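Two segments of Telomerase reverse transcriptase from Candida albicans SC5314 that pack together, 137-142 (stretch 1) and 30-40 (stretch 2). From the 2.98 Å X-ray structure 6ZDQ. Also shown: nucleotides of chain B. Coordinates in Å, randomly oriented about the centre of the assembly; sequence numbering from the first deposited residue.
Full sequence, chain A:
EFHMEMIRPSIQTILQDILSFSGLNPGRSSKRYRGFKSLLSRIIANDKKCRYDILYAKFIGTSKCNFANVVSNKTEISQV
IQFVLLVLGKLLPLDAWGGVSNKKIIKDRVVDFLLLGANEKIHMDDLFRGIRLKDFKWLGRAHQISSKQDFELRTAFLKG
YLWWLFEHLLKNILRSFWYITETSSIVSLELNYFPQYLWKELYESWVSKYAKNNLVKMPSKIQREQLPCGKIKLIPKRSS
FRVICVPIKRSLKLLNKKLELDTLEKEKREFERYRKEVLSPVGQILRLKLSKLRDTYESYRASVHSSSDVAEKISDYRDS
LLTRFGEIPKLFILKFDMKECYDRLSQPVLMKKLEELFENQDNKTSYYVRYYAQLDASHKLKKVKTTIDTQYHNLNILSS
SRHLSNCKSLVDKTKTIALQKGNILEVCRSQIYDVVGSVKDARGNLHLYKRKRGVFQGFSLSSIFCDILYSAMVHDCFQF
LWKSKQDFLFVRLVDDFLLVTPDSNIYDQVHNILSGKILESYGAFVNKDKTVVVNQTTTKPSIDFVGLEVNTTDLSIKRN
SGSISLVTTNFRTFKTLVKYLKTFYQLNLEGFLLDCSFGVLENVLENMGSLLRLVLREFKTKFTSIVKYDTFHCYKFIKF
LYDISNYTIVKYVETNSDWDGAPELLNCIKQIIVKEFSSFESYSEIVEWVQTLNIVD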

ATOM      1  N   LYS A 137      24.724  12.874  31.486  1.00 84.94           N
ATOM      2  CA  LYS A 137      26.068  13.053  32.025  1.00 81.78           C
ATOM      3  C   LYS A 137      27.069  12.111  31.366  1.00 83.00           C
ATOM      4  O   LYS A 137      28.228  12.483  31.149  1.00 93.03           O
ATOM      5  CB  LYS A 137      26.051  12.846  33.538  1.00121.64           C
ATOM      6  CG  LYS A 137      25.136  13.808  34.278  1.00128.63           C
ATOM      7  CD  LYS A 137      25.567  15.254  34.079  1.00 95.54           C
ATOM      8  CE  LYS A 137      24.635  16.204  34.812  1.00 82.01           C
ATOM      9  NZ  LYS A 137      25.093  17.617  34.740  1.00 81.42           N
ATOM     10  N   TRP A 138      26.646  10.887  31.045  1.00 82.57           N
ATOM     11  CA  TRP A 138      27.558   9.877  30.517  1.00 98.21           C
ATOM     12  C   TRP A 138      27.974  10.127  29.067  1.00107.89           C
ATOM     13  O   TRP A 138      28.770   9.345  28.535  1.00 86.28           O
ATOM     14  CB  TRP A 138      26.928   8.489  30.647  1.00 83.29           C
ATOM     15  CG  TRP A 138      25.532   8.412  30.122  1.00 81.76           C
ATOM     16  CD1 TRP A 138      24.378   8.575  30.832  1.00 80.38           C
ATOM     17  CD2 TRP A 138      25.138   8.155  28.770  1.00 82.58           C
ATOM     18  NE1 TRP A 138      23.289   8.433  30.007  1.00 79.51           N
ATOM     19  CE2 TRP A 138      23.729   8.177  28.734  1.00 87.46           C
ATOM     20  CE3 TRP A 138      25.839   7.908  27.587  1.00 82.91           C
ATOM     21  CZ2 TRP A 138      23.010   7.959  27.561  1.00 79.90           C
ATOM     22  CZ3 TRP A 138      25.124   7.693  26.426  1.00 87.54           C
ATOM     23  CH2 TRP A 138      23.725   7.721  26.420  1.00 81.02           C
ATOM     24  N   LEU A 139      27.473  11.181  28.416  1.00101.35           N
ATOM     25  CA  LEU A 139      27.909  11.480  27.056  1.00103.09           C
ATOM     26  C   LEU A 139      29.386  11.849  26.995  1.00115.19           C
ATOM     27  O   LEU A 139      29.984  11.795  25.916  1.00113.81           O
ATOM     28  CB  LEU A 139      27.063  12.606  26.459  1.00 85.20           C
ATOM     29  CG  LEU A 139      25.615  12.259  26.114  1.00 83.59           C
ATOM     30  CD1 LEU A 139      24.912  13.450  25.484  1.00 83.58           C
ATOM     31  CD2 LEU A 139      25.556  11.049  25.197  1.00 83.81           C
ATOM     32  N   GLY A 140      29.980  12.226  28.127  1.00100.43           N
ATOM     33  CA  GLY A 140      31.408  12.460  28.204  1.00103.25           C
ATOM     34  C   GLY A 140      31.909  12.076  29.579  1.00120.17           C
ATOM     35  O   GLY A 140      31.130  11.800  30.494  1.00122.73           O
ATOM     36  N   ARG A 141      33.237  12.058  29.717  1.00101.21           N
ATOM     37  CA  ARG A 141      33.823  11.722  31.009  1.00107.73           C
ATOM     38  C   ARG A 141      33.602  12.833  32.029  1.00126.12           C
ATOM     39  O   ARG A 141      33.514  12.560  33.231  1.00133.36           O
ATOM     40  CB  ARG A 141      35.312  11.417  30.851  1.00 96.48           C
ATOM     41  CG  ARG A 141      36.141  12.564  30.312  1.00113.23           C
ATOM     42  CD  ARG A 141      37.570  12.126  30.019  1.00156.66           C
ATOM     43  NE  ARG A 141      38.270  11.658  31.213  1.00136.97           N
ATOM     44  CZ  ARG A 141      38.428  10.378  31.540  1.00129.39           C
ATOM     45  NH1 ARG A 141      37.935   9.426  30.761  1.00129.27           N
ATOM     46  NH2 ARG A 141      39.080  10.050  32.647  1.00147.84           N
ATOM     47  N   ALA A 142      33.503  14.077  31.574  1.00124.80           N
ATOM     48  CA  ALA A 142      33.164  15.204  32.431  1.00 99.72           C
ATOM     49  C   ALA A 142      31.667  15.474  32.350  1.00102.56           C
ATOM     50  O   ALA A 142      31.055  15.324  31.288  1.00127.57           O
ATOM     51  CB  ALA A 142      33.947  16.456  32.030  1.00137.64           C
TER
ATOM     52  P     G B  20      32.533  -0.659  33.956  1.00107.63           P
ATOM     53  OP1   G B  20      31.678   0.368  34.598  1.00105.17           O
ATOM     54  OP2   G B  20      32.803  -0.593  32.496  1.00132.26           O
ATOM     55  O5'   G B  20      33.930  -0.658  34.718  1.00107.59           O
ATOM     56  C5'   G B  20      35.071  -0.021  34.154  1.00121.02           C
ATOM     57  C4'   G B  20      35.701   0.944  35.126  1.00107.92           C
ATOM     58  O4'   G B  20      37.141   0.953  34.926  1.00123.34           O
ATOM     59  C3'   G B  20      35.242   2.396  34.994  1.00106.80           C
ATOM     60  O3'   G B  20      35.238   3.005  36.287  1.00105.99           O
ATOM     61  C2'   G B  20      36.347   3.013  34.141  1.00110.42           C
ATOM     62  O2'   G B  20      36.481   4.413  34.263  1.00128.01           O
ATOM     63  C1'   G B  20      37.576   2.274  34.665  1.00131.29           C
ATOM     64  N9    G B  20      38.709   2.216  33.733  1.00135.31           N
ATOM     65  C8    G B  20      40.010   2.548  34.028  1.00139.03           C
ATOM     66  N7    G B  20      40.826   2.403  33.022  1.00114.98           N
ATOM     67  C5    G B  20      40.017   1.941  31.995  1.00115.37           C
ATOM     68  C6    G B  20      40.346   1.603  30.658  1.00121.41           C
ATOM     69  O6    G B  20      41.450   1.647  30.102  1.00127.89           O
ATOM     70  N1    G B  20      39.227   1.179  29.948  1.00152.28           N
ATOM     71  C2    G B  20      37.955   1.090  30.460  1.00132.48           C
ATOM     72  N2    G B  20      37.001   0.657  29.622  1.00136.96           N
ATOM     73  N3    G B  20      37.637   1.401  31.705  1.00118.27           N
ATOM     74  C4    G B  20      38.707   1.818  32.414  1.00130.60           C
ATOM     75  P     G B  22      39.039   7.831  36.232  1.00112.21           P
ATOM     76  OP1   G B  22      39.645   9.030  35.597  1.00123.38           O
ATOM     77  OP2   G B  22      38.479   6.755  35.376  1.00122.48           O
ATOM     78  O5'   G B  22      40.120   7.174  37.202  1.00111.07           O
ATOM     79  C5'   G B  22      40.787   7.946  38.191  1.00126.45           C
ATOM     80  C4'   G B  22      42.203   7.472  38.402  1.00113.85           C
ATOM     81  O4'   G B  22      42.331   6.099  37.940  1.00113.85           O
ATOM     82  C3'   G B  22      43.278   8.221  37.627  1.00125.91           C
ATOM     83  O3'   G B  22      43.668   9.439  38.241  1.00145.62           O
ATOM     84  C2'   G B  22      44.393   7.192  37.537  1.00141.13           C
ATOM     85  O2'   G B  22      45.074   7.082  38.780  1.00118.20           O
ATOM     86  C1'   G B  22      43.587   5.914  37.320  1.00140.44           C
ATOM     87  N9    G B  22      43.355   5.657  35.884  1.00135.54           N
ATOM     88  C8    G B  22      42.137   5.640  35.248  1.00132.88           C
ATOM     89  N7    G B  22      42.222   5.389  33.971  1.00115.67           N
ATOM     90  C5    G B  22      43.582   5.232  33.744  1.00131.30           C
ATOM     91  C6    G B  22      44.282   4.945  32.543  1.00124.54           C
ATOM     92  O6    G B  22      43.824   4.768  31.407  1.00120.61           O
ATOM     93  N1    G B  22      45.655   4.869  32.756  1.00122.66           N
ATOM     94  C2    G B  22      46.275   5.046  33.967  1.00134.62           C
ATOM     95  N2    G B  22      47.611   4.933  33.967  1.00125.33           N
ATOM     96  N3    G B  22      45.635   5.314  35.094  1.00152.11           N
ATOM     97  C4    G B  22      44.298   5.392  34.914  1.00138.45           C
ATOM     98  P     G B   8      37.947  16.638  28.227  1.00115.33           P
ATOM     99  OP1   G B   8      37.272  15.418  28.738  1.00138.93           O
ATOM    100  OP2   G B   8      39.416  16.788  28.371  1.00117.92           O
ATOM    101  O5'   G B   8      37.592  16.772  26.682  1.00115.81           O
ATOM    102  C5'   G B   8      36.244  16.836  26.245  1.00113.87           C
ATOM    103  C4'   G B   8      36.170  17.161  24.776  1.00129.37           C
ATOM    104  O4'   G B   8      36.611  18.528  24.558  1.00124.01           O
ATOM    105  C3'   G B   8      37.076  16.333  23.877  1.00117.04           C
ATOM    106  O3'   G B   8      36.529  15.068  23.549  1.00116.01           O
ATOM    107  C2'   G B   8      37.279  17.248  22.681  1.00118.97           C
ATOM    108  O2'   G B   8      36.132  17.234  21.845  1.00133.29           O
ATOM    109  C1'   G B   8      37.359  18.610  23.365  1.00119.13           C
ATOM    110  N9    G B   8      38.746  18.961  23.721  1.00121.66           N
ATOM    111  C8    G B   8      39.334  18.819  24.954  1.00121.64           C
ATOM    112  N7    G B   8      40.577  19.211  24.981  1.00131.50           N
ATOM    113  C5    G B   8      40.826  19.637  23.685  1.00126.42           C
ATOM    114  C6    G B   8      42.008  20.170  23.111  1.00129.98           C
ATOM    115  O6    G B   8      43.100  20.375  23.654  1.00132.08           O
ATOM    116  N1    G B   8      41.825  20.471  21.765  1.00141.03           N
ATOM    117  C2    G B   8      40.658  20.285  21.062  1.00134.51           C
ATOM    118  N2    G B   8      40.677  20.637  19.766  1.00131.13           N
ATOM    119  N3    G B   8      39.551  19.789  21.588  1.00125.98           N
ATOM    120  C4    G B   8      39.706  19.489  22.894  1.00130.51           C
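Stretch 2, residues 30-40: SKRYRGFKSLL

How does stretch 2 run past stretch 1? Residues 30-33 are loop, with a type I turn from Lys 31 to Arg 34; Tyr 33 is the N-cap of the helix that begins at Arg 34 and continues beyond Leu 40. Stretch 1 has no regular helix or strand. The two segments run in opposite directions: Trp 138 CA lies 5.0 Å from Gly 35 CA, while Gly 140 CA, further along, lies 5.3 Å from the earlier Arg 32 CA. Together they bury 440 Å².

What does Trp 138, the first residue of stretch 1 to make contact, meet? Its CA-to-CB bond points toward the helix, and its indole packs against two apolar side chains. Leu 39 CD2 sits over one face, 3.7 Å from the centroid of the five-membered ring of Trp 138, a CH-pi contact. Phe 36 approaches obliquely, its CD1 3.4 Å from Trp 138 CZ3, with the ring planes at 34°.

What holds the middle of stretch 1? The CA-to-CB bond of Leu 139 points away, and the contact is made by its backbone: Arg 32 NH1 gives a weak hydrogen bond to Leu 139 O at 2.9 Å. The same Arg 32 NH1 lies 3.7 Å from Gly 140 CA. Arg 32 also reaches the nucleic acid, Arg 32 NH2 donating to O3' of G8 at 3.0 Å, so one guanidinium links stretch 1 to chain B.

Where does Arg 141 go? Its CA-to-CB bond points sideways, but the end of the side chain comes nearer, bringing Arg 141 NH1 to 3.5 Å from Lys 31 CB and 4.3 Å from Arg 34 CD. Arg 141 NH2 lies 3.2 Å from OP1 of G22, placing the positive guanidinium beside a phosphate. Arg 34 hydrogen-bonds to the base of that same nucleotide, through N7 and O6.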

ATOM      1  N   SER A  30      40.730   6.577  22.632  1.00141.48           N
ATOM      2  CA  SER A  30      39.637   7.399  23.136  1.00135.77           C
ATOM      3  C   SER A  30      39.097   6.851  24.452  1.00129.45           C
ATOM      4  O   SER A  30      38.946   5.640  24.629  1.00134.24           O
ATOM      5  CB  SER A  30      38.516   7.477  22.099  1.00127.69           C
ATOM      6  OG  SER A  30      37.416   8.230  22.582  1.00115.03           O
ATOM      7  N   LYS A  31      38.806   7.764  25.381  1.00118.46           N
ATOM      8  CA  LYS A  31      38.228   7.421  26.675  1.00117.85           C
ATOM      9  C   LYS A  31      36.843   8.024  26.869  1.00114.90           C
ATOM     10  O   LYS A  31      36.267   7.894  27.955  1.00122.51           O
ATOM     11  CB  LYS A  31      39.152   7.875  27.810  1.00112.54           C
ATOM     12  CG  LYS A  31      40.569   7.342  27.717  1.00146.46           C
ATOM     13  CD  LYS A  31      41.413   7.848  28.875  1.00128.15           C
ATOM     14  CE  LYS A  31      42.842   7.332  28.798  1.00125.07           C
ATOM     15  NZ  LYS A  31      43.635   7.769  29.980  1.00131.15           N
ATOM     16  N   ARG A  32      36.298   8.681  25.844  1.00113.70           N
ATOM     17  CA  ARG A  32      35.010   9.354  25.978  1.00103.40           C
ATOM     18  C   ARG A  32      33.882   8.361  26.231  1.00 96.48           C
ATOM     19  O   ARG A  32      32.944   8.657  26.982  1.00 94.14           O
ATOM     20  CB  ARG A  32      34.731  10.183  24.723  1.00 99.64           C
ATOM     21  CG  ARG A  32      33.275  10.568  24.528  1.00113.77           C
ATOM     22  CD  ARG A  32      33.116  11.549  23.381  1.00 96.99           C
ATOM     23  NE  ARG A  32      33.724  12.840  23.687  1.00 98.14           N
ATOM     24  CZ  ARG A  32      33.100  13.822  24.328  1.00112.82           C
ATOM     25  NH1 ARG A  32      31.850  13.658  24.737  1.00141.16           N
ATOM     26  NH2 ARG A  32      33.726  14.966  24.566  1.00128.83           N
ATOM     27  N   TYR A  33      33.961   7.179  25.632  1.00 97.28           N
ATOM     28  CA  TYR A  33      32.865   6.221  25.656  1.00111.92           C
ATOM     29  C   TYR A  33      32.969   5.225  26.804  1.00 98.26           C
ATOM     30  O   TYR A  33      32.253   4.218  26.800  1.00104.89           O
ATOM     31  CB  TYR A  33      32.795   5.486  24.314  1.00 96.37           C
ATOM     32  CG  TYR A  33      32.691   6.435  23.144  1.00 96.55           C
ATOM     33  CD1 TYR A  33      31.459   6.913  22.721  1.00111.88           C
ATOM     34  CD2 TYR A  33      33.829   6.870  22.476  1.00100.60           C
ATOM     35  CE1 TYR A  33      31.359   7.790  21.659  1.00103.94           C
ATOM     36  CE2 TYR A  33      33.739   7.747  21.414  1.00 99.89           C
ATOM     37  CZ  TYR A  33      32.503   8.203  21.010  1.00104.89           C
ATOM     38  OH  TYR A  33      32.411   9.075  19.951  1.00164.81           O
ATOM     39  N   ARG A  34      33.845   5.479  27.780  1.00104.28           N
ATOM     40  CA  ARG A  34      33.895   4.632  28.969  1.00 96.68           C
ATOM     41  C   ARG A  34      32.576   4.678  29.731  1.00 98.69           C
ATOM     42  O   ARG A  34      32.080   3.643  30.193  1.00115.19           O
ATOM     43  CB  ARG A  34      35.050   5.059  29.873  1.00 98.58           C
ATOM     44  CG  ARG A  34      36.429   4.842  29.274  1.00101.95           C
ATOM     45  CD  ARG A  34      37.521   5.181  30.278  1.00103.95           C
ATOM     46  NE  ARG A  34      38.854   4.872  29.769  1.00107.58           N
ATOM     47  CZ  ARG A  34      39.967   4.958  30.490  1.00111.05           C
ATOM     48  NH1 ARG A  34      39.910   5.343  31.758  1.00142.01           N
ATOM     49  NH2 ARG A  34      41.138   4.655  29.947  1.00119.22           N
ATOM     50  N   GLY A  35      31.995   5.871  29.875  1.00 93.35           N
ATOM     51  CA  GLY A  35      30.738   5.991  30.596  1.00 89.70           C
ATOM     52  C   GLY A  35      29.600   5.242  29.928  1.00 88.33           C
ATOM     53  O   GLY A  35      28.732   4.682  30.602  1.00 94.48           O
ATOM     54  N   PHE A  36      29.587   5.221  28.594  1.00105.72           N
ATOM     55  CA  PHE A  36      28.532   4.503  27.886  1.00 96.35           C
ATOM     56  C   PHE A  36      28.689   2.994  28.034  1.00 93.90           C
ATOM     57  O   PHE A  36      27.693   2.273  28.173  1.00 91.30           O
ATOM     58  CB  PHE A  36      28.518   4.902  26.411  1.00 91.86           C
ATOM     59  CG  PHE A  36      27.476   4.188  25.604  1.00 93.72           C
ATOM     60  CD1 PHE A  36      26.132   4.478  25.776  1.00 88.70           C
ATOM     61  CD2 PHE A  36      27.837   3.226  24.677  1.00 88.14           C
ATOM     62  CE1 PHE A  36      25.169   3.820  25.040  1.00 92.72           C
ATOM     63  CE2 PHE A  36      26.878   2.566  23.936  1.00102.24           C
ATOM     64  CZ  PHE A  36      25.542   2.864  24.117  1.00 88.34           C
ATOM     65  N   LYS A  37      29.928   2.495  27.998  1.00 90.80           N
ATOM     66  CA  LYS A  37      30.155   1.069  28.209  1.00 92.13           C
ATOM     67  C   LYS A  37      29.651   0.620  29.574  1.00103.07           C
ATOM     68  O   LYS A  37      29.191  -0.517  29.724  1.00111.37           O
ATOM     69  CB  LYS A  37      31.641   0.741  28.059  1.00112.58           C
ATOM     70  CG  LYS A  37      32.160   0.810  26.630  1.00111.74           C
ATOM     71  CD  LYS A  37      33.656   0.538  26.578  1.00119.56           C
ATOM     72  CE  LYS A  37      34.172   0.513  25.149  1.00130.12           C
ATOM     73  NZ  LYS A  37      33.605  -0.626  24.377  1.00138.48           N
ATOM     74  N   SER A  38      29.731   1.496  30.580  1.00115.82           N
ATOM     75  CA  SER A  38      29.194   1.163  31.895  1.00 90.25           C
ATOM     76  C   SER A  38      27.672   1.118  31.872  1.00 87.99           C
ATOM     77  O   SER A  38      27.065   0.200  32.435  1.00104.68           O
ATOM     78  CB  SER A  38      29.685   2.173  32.931  1.00 90.29           C
ATOM     79  OG  SER A  38      31.101   2.191  32.993  1.00102.31           O
ATOM     80  N   LEU A  39      27.039   2.100  31.225  1.00 86.33           N
ATOM     81  CA  LEU A  39      25.581   2.134  31.156  1.00 84.40           C
ATOM     82  C   LEU A  39      25.032   0.904  30.441  1.00 97.31           C
ATOM     83  O   LEU A  39      24.012   0.341  30.855  1.00 96.48           O
ATOM     84  CB  LEU A  39      25.119   3.413  30.460  1.00 83.05           C
ATOM     85  CG  LEU A  39      23.606   3.607  30.344  1.00 84.65           C
ATOM     86  CD1 LEU A  39      22.974   3.751  31.720  1.00101.48           C
ATOM     87  CD2 LEU A  39      23.286   4.808  29.474  1.00 80.50           C
ATOM     88  N   LEU A  40      25.693   0.479  29.361  1.00 96.04           N
ATOM     89  CA  LEU A  40      25.250  -0.711  28.639  1.00 90.86           C
ATOM     90  C   LEU A  40      25.289  -1.947  29.528  1.00 91.72           C
ATOM     91  O   LEU A  40      24.366  -2.769  29.498  1.00 98.12           O
ATOM     92  CB  LEU A  40      26.111  -0.926  27.392  1.00101.62           C
ATOM     93  CG  LEU A  40      25.528  -0.472  26.053  1.00116.32           C
ATOM     94  CD1 LEU A  40      26.470  -0.822  24.911  1.00102.98           C
ATOM     95  CD2 LEU A  40      24.159  -1.092  25.825  1.00107.92           C
TER